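Local coordinates for lipoate-protein ligase 1 (Plasmodium falciparum, PDB 5T8U), which belongs to the lipoyl protein ligase A/B family, joins its catalytic domain to a C-terminal domain of the bacterial lipoate protein ligase type, and holds lipoic acid, at residues K284-G289 with D351-W356; Y36-K41 with I48-E53; L128-N133 with I221-K226. One frame throughout, in Å; residues are numbered along the deposited sequence.

Overall arrangement
Along the chain, contact 2 comes first, contact 3 second and contact 1 last, each closing before the next opens. Contacts 2 and 3 belong to the catalytic domain, their centres about 26 Å apart and their nearest atoms about 7 Å. Contact 2 is a short-range closure of the loop leading into strand 55-59 of the large mixed sheet. Contacts 1 and 3 bring together parts far apart in the sequence: contact 3 joins helices 117-132 and 213-227, and contact 1, in the C-terminal domain, packs helix 347-357 against a separate antiparallel sheet. The centre of contact 1 is about 40 Å from that of contact 2 and about 38 Å from that of contact 3.

Contact 1. Residues K284-G289 with D351-W356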
loop_
_atom_site.group_PDB
_atom_site.type_symbol
_atom_site.label_atom_id
_atom_site.label_comp_id
_atom_site.label_asym_id
_atom_site.label_seq_id
_atom_site.Cartn_x
_atom_site.Cartn_y
_atom_site.Cartn_z
ATOM N N LYS A 284 -16.590 0.699 -15.232
ATOM C CA LYS A 284 -15.891 1.526 -16.209
ATOM C C LYS A 284 -14.413 1.561 -15.855
ATOM O O LYS A 284 -14.024 1.321 -14.709
ATOM C CB LYS A 284 -16.457 2.950 -16.262
ATOM C CG LYS A 284 -16.064 3.725 -17.516
ATOM C CD LYS A 284 -16.247 5.222 -17.353
ATOM C CE LYS A 284 -15.911 5.954 -18.642
ATOM N NZ LYS A 284 -16.031 7.430 -18.499
ATOM N N GLN A 285 -13.590 1.864 -16.856
ATOM C CA GLN A 285 -12.146 1.989 -16.686
ATOM C C GLN A 285 -11.776 3.469 -16.721
ATOM O O GLN A 285 -11.884 4.118 -17.767
ATOM C CB GLN A 285 -11.404 1.213 -17.773
ATOM C CG GLN A 285 -9.888 1.282 -17.661
ATOM C CD GLN A 285 -9.378 0.752 -16.335
ATOM O OE1 GLN A 285 -9.823 -0.290 -15.855
ATOM N NE2 GLN A 285 -8.444 1.477 -15.729
ATOM N N PHE A 286 -11.338 3.996 -15.581
ATOM C CA PHE A 286 -10.894 5.379 -15.472
ATOM C C PHE A 286 -9.371 5.453 -15.489
ATOM O O PHE A 286 -8.672 4.459 -15.271
ATOM C CB PHE A 286 -11.423 6.023 -14.187
ATOM C CG PHE A 286 -12.921 6.138 -14.131
ATOM C CD1 PHE A 286 -13.561 7.269 -14.610
ATOM C CD2 PHE A 286 -13.686 5.121 -13.586
ATOM C CE1 PHE A 286 -14.939 7.379 -14.555
ATOM C CE2 PHE A 286 -15.063 5.226 -13.527
ATOM C CZ PHE A 286 -15.690 6.357 -14.011
ATOM N N THR A 287 -8.860 6.660 -15.748
ATOM C CA THR A 287 -7.417 6.876 -15.708
ATOM C C THR A 287 -6.844 6.485 -14.352
ATOM O O THR A 287 -5.735 5.944 -14.271
ATOM C CB THR A 287 -7.087 8.337 -16.018
ATOM O OG1 THR A 287 -7.915 9.199 -15.228
ATOM C CG2 THR A 287 -7.296 8.638 -17.495
ATOM N N PHE A 288 -7.587 6.745 -13.278
ATOM C CA PHE A 288 -7.156 6.412 -11.927
ATOM C C PHE A 288 -7.518 4.989 -11.525
ATOM O O PHE A 288 -7.367 4.635 -10.351
ATOM C CB PHE A 288 -7.749 7.400 -10.915
ATOM C CG PHE A 288 -9.205 7.709 -11.138
ATOM C CD1 PHE A 288 -10.187 6.788 -10.811
ATOM C CD2 PHE A 288 -9.587 8.928 -11.669
ATOM C CE1 PHE A 288 -11.524 7.081 -11.018
ATOM C CE2 PHE A 288 -10.917 9.226 -11.875
ATOM C CZ PHE A 288 -11.888 8.301 -11.550
ATOM N N GLY A 289 -7.991 4.170 -12.456
ATOM C CA GLY A 289 -8.267 2.774 -12.193
ATOM C C GLY A 289 -9.686 2.393 -12.565
ATOM O O GLY A 289 -10.524 3.228 -12.905
ATOM N N ASP A 351 -16.159 14.280 -9.345
ATOM C CA ASP A 351 -16.968 14.844 -10.421
ATOM C C ASP A 351 -17.057 13.881 -11.597
ATOM O O ASP A 351 -18.146 13.619 -12.120
ATOM C CB ASP A 351 -16.392 16.186 -10.873
ATOM C CG ASP A 351 -16.540 17.269 -9.825
ATOM O OD1 ASP A 351 -16.192 18.431 -10.120
ATOM O OD2 ASP A 351 -16.989 16.955 -8.704
ATOM N N GLU A 352 -15.915 13.344 -12.030
ATOM C CA GLU A 352 -15.920 12.416 -13.157
ATOM C C GLU A 352 -16.753 11.176 -12.848
ATOM O O GLU A 352 -17.534 10.716 -13.693
ATOM C CB GLU A 352 -14.484 12.029 -13.513
ATOM C CG GLU A 352 -14.344 11.296 -14.833
ATOM C CD GLU A 352 -12.896 11.047 -15.211
ATOM O OE1 GLU A 352 -12.027 11.115 -14.315
ATOM O OE2 GLU A 352 -12.627 10.788 -16.403
ATOM N N VAL A 353 -16.615 10.630 -11.639
ATOM C CA VAL A 353 -17.330 9.406 -11.291
ATOM C C VAL A 353 -18.835 9.652 -11.263
ATOM O O VAL A 353 -19.614 8.843 -11.779
ATOM C CB VAL A 353 -16.816 8.848 -9.950
ATOM C CG1 VAL A 353 -17.685 7.686 -9.467
ATOM C CG2 VAL A 353 -15.373 8.385 -10.095
ATOM N N ARG A 354 -19.274 10.761 -10.662
ATOM C CA ARG A 354 -20.705 11.060 -10.647
ATOM C C ARG A 354 -21.219 11.290 -12.062
ATOM O O ARG A 354 -22.292 10.796 -12.431
ATOM C CB ARG A 354 -20.991 12.274 -9.756
ATOM C CG ARG A 354 -21.368 13.557 -10.497
ATOM C CD ARG A 354 -21.666 14.695 -9.535
ATOM N NE ARG A 354 -21.916 15.946 -10.246
ATOM C CZ ARG A 354 -23.089 16.301 -10.764
ATOM N NH1 ARG A 354 -23.208 17.460 -11.396
ATOM N NH2 ARG A 354 -24.143 15.504 -10.658
ATOM N N SER A 355 -20.460 12.034 -12.871
ATOM C CA SER A 355 -20.822 12.212 -14.270
ATOM C C SER A 355 -20.948 10.873 -14.981
ATOM O O SER A 355 -21.697 10.757 -15.959
ATOM C CB SER A 355 -19.789 13.094 -14.968
ATOM O OG SER A 355 -20.024 13.144 -16.364
ATOM N N TRP A 356 -20.228 9.852 -14.511
ATOM C CA TRP A 356 -20.387 8.516 -15.075
ATOM C C TRP A 356 -21.657 7.841 -14.567
ATOM O O TRP A 356 -22.404 7.242 -15.347
ATOM C CB TRP A 356 -19.167 7.655 -14.747
ATOM C CG TRP A 356 -19.385 6.212 -15.063
ATOM C CD1 TRP A 356 -19.754 5.687 -16.265
ATOM C CD2 TRP A 356 -19.250 5.103 -14.165
ATOM N NE1 TRP A 356 -19.859 4.322 -16.175
ATOM C CE2 TRP A 356 -19.555 3.937 -14.896
ATOM C CE3 TRP A 356 -18.900 4.982 -12.816
ATOM C CZ2 TRP A 356 -19.521 2.668 -14.324
ATOM C CZ3 TRP A 356 -18.867 3.718 -12.250
ATOM C CH2 TRP A 356 -19.175 2.579 -13.004
#
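Phe286 O is gripped twice: by Gly289 N at 2.9 Å, and weakly by Gln285 NE2. With Phe286 N bonded in return to Gly289 O, the pair of backbone bonds closes a type I turn reversing strand 280-286 into 289-297. Just before it, strand 280-286 meets helix 347-357 through apolar and aromatic surfaces. Phe286, its CG anti to the carbonyl carbon (chi1 -64°), drives its tip toward the indole of Trp356 in an offset edge-to-face pair, CZ lying 3.7 Å from Trp356 CE3 and the planes 78° apart. Lys284 CD lies over one face of the Phe286 ring, near the rim, and Val353 CG2 over the other. Lys284 also sets its CB over the five-membered ring of Trp356, 3.9 Å from the centroid, a CH-pi contact, while Trp356 NE1 is bonded to Glu360. In the turn, Phe288 takes the crowded chi1 position (44°), which brings its CZ within 3.8 Å of Val353 CG2. Glu352 reaches both phenyl rings, its OE1 3.3 Å from Phe288 CE2. Leu291, touched by Phe286 and Val353, completes the interface: a helix packed against a three-stranded antiparallel sheet at its 286-289 hairpin turn, within the C-terminal domain.

Contact 2. Residues Y36-K41 with I48-E53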
loop_
_atom_site.group_PDB
_atom_site.type_symbol
_atom_site.label_atom_id
_atom_site.label_comp_id
_atom_site.label_asym_id
_atom_site.label_seq_id
_atom_site.Cartn_x
_atom_site.Cartn_y
_atom_site.Cartn_z
ATOM N N TYR A 36 1.856 4.663 15.794
ATOM C CA TYR A 36 2.910 5.598 15.419
ATOM C C TYR A 36 3.421 6.391 16.617
ATOM O O TYR A 36 4.549 6.177 17.073
ATOM C CB TYR A 36 2.378 6.533 14.328
ATOM C CG TYR A 36 3.349 7.574 13.820
ATOM C CD1 TYR A 36 4.445 7.218 13.047
ATOM C CD2 TYR A 36 3.143 8.923 14.082
ATOM C CE1 TYR A 36 5.322 8.174 12.569
ATOM C CE2 TYR A 36 4.011 9.884 13.610
ATOM C CZ TYR A 36 5.098 9.506 12.853
ATOM O OH TYR A 36 5.961 10.467 12.384
ATOM N N ASN A 37 2.590 7.292 17.148
ATOM C CA ASN A 37 3.037 8.210 18.190
ATOM C C ASN A 37 3.520 7.505 19.453
ATOM O O ASN A 37 4.131 8.159 20.304
ATOM C CB ASN A 37 1.907 9.180 18.550
ATOM C CG ASN A 37 1.481 10.043 17.375
ATOM O OD1 ASN A 37 0.291 10.181 17.092
ATOM N ND2 ASN A 37 2.454 10.628 16.682
ATOM N N ASP A 38 3.271 6.204 19.600
ATOM C CA ASP A 38 3.683 5.462 20.783
ATOM C C ASP A 38 4.843 4.512 20.526
ATOM O O ASP A 38 5.241 3.785 21.444
ATOM C CB ASP A 38 2.501 4.664 21.343
ATOM C CG ASP A 38 1.426 5.552 21.923
ATOM O OD1 ASP A 38 1.772 6.614 22.480
ATOM O OD2 ASP A 38 0.235 5.187 21.824
ATOM N N LEU A 39 5.405 4.500 19.316
ATOM C CA LEU A 39 6.363 3.457 18.968
ATOM C C LEU A 39 7.565 3.456 19.907
ATOM O O LEU A 39 8.084 2.389 20.256
ATOM C CB LEU A 39 6.815 3.618 17.518
ATOM C CG LEU A 39 5.840 3.110 16.451
ATOM C CD1 LEU A 39 6.368 3.421 15.064
ATOM C CD2 LEU A 39 5.579 1.616 16.594
ATOM N N LEU A 40 8.019 4.636 20.337
ATOM C CA LEU A 40 9.192 4.690 21.204
ATOM C C LEU A 40 9.006 3.875 22.477
ATOM O O LEU A 40 10.000 3.458 23.079
ATOM C CB LEU A 40 9.527 6.139 21.564
ATOM C CG LEU A 40 9.924 7.054 20.402
ATOM C CD1 LEU A 40 10.220 8.453 20.915
ATOM C CD2 LEU A 40 11.123 6.505 19.641
ATOM N N LYS A 41 7.762 3.638 22.903
ATOM C CA LYS A 41 7.531 2.778 24.058
ATOM C C LYS A 41 7.514 1.307 23.660
ATOM O O LYS A 41 8.040 0.460 24.390
ATOM C CB LYS A 41 6.222 3.156 24.748
ATOM C CG LYS A 41 5.931 2.329 25.994
ATOM C CD LYS A 41 4.647 2.768 26.681
ATOM C CE LYS A 41 4.365 1.918 27.913
ATOM N NZ LYS A 41 3.101 2.313 28.596
ATOM N N ILE A 48 8.445 7.715 27.838
ATOM C CA ILE A 48 7.515 8.841 27.928
ATOM C C ILE A 48 7.332 9.514 26.571
ATOM O O ILE A 48 6.226 9.547 26.030
ATOM C CB ILE A 48 7.975 9.859 28.997
ATOM C CG1 ILE A 48 8.313 9.149 30.311
ATOM C CG2 ILE A 48 6.886 10.904 29.219
ATOM C CD1 ILE A 48 8.944 10.051 31.353
ATOM N N GLU A 49 8.408 10.069 26.013
ATOM C CA GLU A 49 8.308 10.851 24.787
ATOM C C GLU A 49 7.517 10.102 23.723
ATOM O O GLU A 49 7.671 8.891 23.545
ATOM C CB GLU A 49 9.702 11.192 24.255
ATOM C CG GLU A 49 10.399 12.318 25.004
ATOM C CD GLU A 49 11.643 12.812 24.287
ATOM O OE1 GLU A 49 11.892 12.366 23.147
ATOM O OE2 GLU A 49 12.371 13.649 24.863
ATOM N N LYS A 50 6.663 10.839 23.019
ATOM C CA LYS A 50 5.825 10.293 21.966
ATOM C C LYS A 50 6.365 10.723 20.608
ATOM O O LYS A 50 6.957 11.797 20.467
ATOM C CB LYS A 50 4.374 10.745 22.142
ATOM C CG LYS A 50 3.752 10.225 23.435
ATOM C CD LYS A 50 2.609 11.099 23.932
ATOM C CE LYS A 50 2.616 11.216 25.453
ATOM N NZ LYS A 50 2.185 9.965 26.139
ATOM N N PHE A 51 6.146 9.875 19.610
ATOM C CA PHE A 51 6.891 9.950 18.363
ATOM C C PHE A 51 6.151 10.769 17.313
ATOM O O PHE A 51 4.922 10.724 17.219
ATOM C CB PHE A 51 7.158 8.539 17.837
ATOM C CG PHE A 51 8.220 8.475 16.783
ATOM C CD1 PHE A 51 9.526 8.832 17.071
ATOM C CD2 PHE A 51 7.915 8.041 15.506
ATOM C CE1 PHE A 51 10.504 8.765 16.100
ATOM C CE2 PHE A 51 8.889 7.974 14.535
ATOM C CZ PHE A 51 10.184 8.333 14.831
ATOM N N ASN A 52 6.923 11.521 16.524
ATOM C CA ASN A 52 6.350 12.345 15.465
ATOM C C ASN A 52 7.282 12.471 14.264
ATOM O O ASN A 52 7.037 13.328 13.406
ATOM C CB ASN A 52 6.016 13.742 16.017
ATOM C CG ASN A 52 5.139 14.549 15.081
ATOM O OD1 ASN A 52 4.500 14.002 14.182
ATOM N ND2 ASN A 52 5.100 15.861 15.292
ATOM N N GLU A 53 8.323 11.657 14.162
ATOM C CA GLU A 53 9.373 11.806 13.168
ATOM C C GLU A 53 9.221 10.770 12.063
ATOM O O GLU A 53 8.419 9.837 12.167
ATOM C CB GLU A 53 10.741 11.673 13.841
ATOM C CG GLU A 53 11.058 12.768 14.840
ATOM C CD GLU A 53 11.329 14.104 14.179
ATOM O OE1 GLU A 53 10.414 14.954 14.157
ATOM O OE2 GLU A 53 12.454 14.301 13.674
#
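This is a short-range closure of the helix-loop-strand connection between helix 39-42 and strand 55-59 of the catalytic domain, where the chain on its way into the strand folds back over the start of the short helix. Asn37 supplies two of the three hydrogen bonds, one from its backbone and one from its side chain. Its carbonyl O accepts Phe51 N at 2.7 Å, while its side-chain ND2 returns a notably short bond to Phe51 O at 2.5 Å. The second bond is nearly straight and runs almost along the C=O axis, with the acceptor in the plane of the Asn37 amide; the two bonds together fix both the amide's rotation and the peptide groups flanking Phe51. The apolar part is Phe51 itself, CG anti to the backbone N (chi1 -164°), whose ring is wedged between two neighbours. On one flank CD1 rests 3.8 Å from Leu40 CG, with both Leu40 methyls close by. On the other, the ring turns its CD2 edge toward the face of Tyr36, CD2 lying 3.9 Å from Tyr36 CE1, in an offset edge-to-face pair with planes at 66°. Farther out, Lys50 packs its CB against Asn37 O at 3.2 Å. Tyr36, which also touches Ile55 of the following strand, extends its ring past Asn52 so that its hydroxyl OH donates to Glu53 O at 2.5 Å, arriving from above the carbonyl plane.

Contact 3. Residues L128-N133 with I221-K226; sequences LKNHFN and IKEFTK
His131 lays the edge of its imidazole across the side chain of Glu223, with CE1 3.4 Å from Glu223 CG and 3.1 Å from Glu223 OE1. The oxygen lies in the plane of the ring, and the carboxylate stands almost perpendicular to it, at 87°. Farther along the same edge, His131 NE2 comes 4.0 Å from Lys222 CD, on the extended aliphatic chain of that lysine. The imidazole is also tied to its own helix by a weak bond from ND1 to Thr127 O. One residue earlier, Asn130 supplies the single hydrogen bond between the segments: ND2 donates to Glu223 OE1 at 2.6 Å with an N-H...O angle of 167°. The oxygen lies in the amide plane of Asn130, yet the amide meets it from above the carboxylate plane. A bend at chi2 carries the carboxylate of Glu223 to this meeting point, and Lys226 NZ, one turn further on, adds a long salt bridge to the same oxygen at 3.6 Å.

The setting is a helix pair of the catalytic domain: 117-132 and 213-227 cross with short-segment axes 10.8 Å apart and N-to-C directions at 126°. Asn130 and His131 lie toward the C-terminal part of helix 117-132. Beside this polar patch, Phe132 packs on Leu216 and Ala219, and Ile221 and Phe224 reach Val14 of the central sheet, so the patch borders an apolar interface. Glu223 is buried against Asn126 and Thr127, and amide, C-H edge and ammonium all converge on OE1. Such surroundings would favour the ionised carboxylate, and its charge would in turn polarise the CE1-H bond of His131.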
loop_
_atom_site.group_PDB
_atom_site.type_symbol
_atom_site.label_atom_id
_atom_site.label_comp_id
_atom_site.label_asym_id
_atom_site.label_seq_id
_atom_site.Cartn_x
_atom_site.Cartn_y
_atom_site.Cartn_z
ATOM N N LEU A 128 19.250 5.221 -5.904
ATOM C CA LEU A 128 19.628 4.560 -7.149
ATOM C C LEU A 128 20.722 5.335 -7.874
ATOM O O LEU A 128 21.720 4.757 -8.319
ATOM C CB LEU A 128 18.401 4.391 -8.048
ATOM C CG LEU A 128 17.442 3.247 -7.698
ATOM C CD1 LEU A 128 16.665 3.539 -6.426
ATOM C CD2 LEU A 128 16.486 2.980 -8.854
ATOM N N LYS A 129 20.554 6.654 -7.991
ATOM C CA LYS A 129 21.510 7.465 -8.737
ATOM C C LYS A 129 22.879 7.461 -8.067
ATOM O O LYS A 129 23.882 7.063 -8.669
ATOM C CB LYS A 129 20.981 8.896 -8.865
ATOM C CG LYS A 129 21.745 9.769 -9.848
ATOM C CD LYS A 129 21.553 11.245 -9.529
ATOM C CE LYS A 129 21.624 12.108 -10.780
ATOM N NZ LYS A 129 21.461 13.555 -10.466
ATOM N N ASN A 130 22.936 7.903 -6.809
ATOM C CA ASN A 130 24.223 8.090 -6.147
ATOM C C ASN A 130 24.964 6.772 -5.977
ATOM O O ASN A 130 26.177 6.701 -6.207
ATOM C CB ASN A 130 24.019 8.762 -4.790
ATOM C CG ASN A 130 23.505 10.179 -4.912
ATOM O OD1 ASN A 130 23.632 10.810 -5.961
ATOM N ND2 ASN A 130 22.924 10.694 -3.834
ATOM N N HIS A 131 24.258 5.714 -5.578
ATOM C CA HIS A 131 24.917 4.482 -5.170
ATOM C C HIS A 131 24.940 3.413 -6.252
ATOM O O HIS A 131 25.617 2.393 -6.072
ATOM C CB HIS A 131 24.242 3.921 -3.915
ATOM C CG HIS A 131 24.271 4.861 -2.752
ATOM N ND1 HIS A 131 23.686 6.107 -2.789
ATOM C CD2 HIS A 131 24.825 4.742 -1.522
ATOM C CE1 HIS A 131 23.873 6.715 -1.631
ATOM N NE2 HIS A 131 24.561 5.907 -0.844
ATOM N N PHE A 132 24.225 3.606 -7.364
ATOM C CA PHE A 132 24.219 2.605 -8.422
ATOM C C PHE A 132 24.192 3.222 -9.816
ATOM O O PHE A 132 24.085 2.481 -10.801
ATOM C CB PHE A 132 23.025 1.661 -8.239
ATOM C CG PHE A 132 22.892 1.130 -6.839
ATOM C CD1 PHE A 132 23.683 0.081 -6.404
ATOM C CD2 PHE A 132 21.988 1.692 -5.953
ATOM C CE1 PHE A 132 23.568 -0.406 -5.112
ATOM C CE2 PHE A 132 21.867 1.210 -4.663
ATOM C CZ PHE A 132 22.658 0.160 -4.243
ATOM N N ASN A 133 24.296 4.546 -9.930
ATOM C CA ASN A 133 24.301 5.234 -11.222
ATOM C C ASN A 133 23.133 4.781 -12.094
ATOM O O ASN A 133 23.251 4.651 -13.316
ATOM C CB ASN A 133 25.634 5.032 -11.944
ATOM C CG ASN A 133 26.037 6.243 -12.763
ATOM O OD1 ASN A 133 26.447 7.265 -12.214
ATOM N ND2 ASN A 133 25.921 6.135 -14.082
ATOM N N ILE A 221 18.916 3.290 3.315
ATOM C CA ILE A 221 18.989 3.832 4.670
ATOM C C ILE A 221 19.934 5.026 4.707
ATOM O O ILE A 221 19.650 6.049 5.346
ATOM C CB ILE A 221 19.419 2.735 5.661
ATOM C CG1 ILE A 221 18.415 1.577 5.645
ATOM C CG2 ILE A 221 19.540 3.308 7.073
ATOM C CD1 ILE A 221 18.857 0.360 6.440
ATOM N N LYS A 222 21.073 4.917 4.017
ATOM C CA LYS A 222 22.016 6.027 3.943
ATOM C C LYS A 222 21.335 7.289 3.424
ATOM O O LYS A 222 21.345 8.334 4.084
ATOM C CB LYS A 222 23.203 5.645 3.055
ATOM C CG LYS A 222 24.274 4.830 3.765
ATOM C CD LYS A 222 25.358 4.373 2.800
ATOM C CE LYS A 222 26.564 3.802 3.535
ATOM N NZ LYS A 222 27.673 3.436 2.605
ATOM N N GLU A 223 20.733 7.210 2.235
ATOM C CA GLU A 223 20.089 8.388 1.660
ATOM C C GLU A 223 18.875 8.841 2.464
ATOM O O GLU A 223 18.479 10.005 2.358
ATOM C CB GLU A 223 19.682 8.109 0.213
ATOM C CG GLU A 223 20.845 8.119 -0.764
ATOM C CD GLU A 223 21.502 9.483 -0.879
ATOM O OE1 GLU A 223 22.589 9.574 -1.486
ATOM O OE2 GLU A 223 20.930 10.464 -0.359
ATOM N N PHE A 224 18.277 7.951 3.256
ATOM C CA PHE A 224 17.176 8.337 4.133
ATOM C C PHE A 224 17.675 9.223 5.270
ATOM O O PHE A 224 17.279 10.394 5.393
ATOM C CB PHE A 224 16.502 7.068 4.666
ATOM C CG PHE A 224 15.419 7.315 5.677
ATOM C CD1 PHE A 224 14.129 7.620 5.273
ATOM C CD2 PHE A 224 15.682 7.202 7.032
ATOM C CE1 PHE A 224 13.130 7.828 6.205
ATOM C CE2 PHE A 224 14.688 7.411 7.967
ATOM C CZ PHE A 224 13.409 7.725 7.552
ATOM N N THR A 225 18.564 8.679 6.106
ATOM C CA THR A 225 19.151 9.458 7.192
ATOM C C THR A 225 19.749 10.758 6.668
ATOM O O THR A 225 19.528 11.835 7.235
ATOM C CB THR A 225 20.219 8.623 7.904
ATOM O OG1 THR A 225 19.671 7.347 8.260
ATOM C CG2 THR A 225 20.710 9.327 9.161
ATOM N N LYS A 226 20.511 10.673 5.576
ATOM C CA LYS A 226 21.118 11.867 4.999
ATOM C C LYS A 226 20.057 12.858 4.545
ATOM O O LYS A 226 20.209 14.071 4.731
ATOM C CB LYS A 226 22.025 11.477 3.833
ATOM C CG LYS A 226 22.509 12.647 2.994
ATOM C CD LYS A 226 23.636 12.221 2.068
ATOM C CE LYS A 226 23.523 12.881 0.704
ATOM N NZ LYS A 226 24.535 12.349 -0.250
#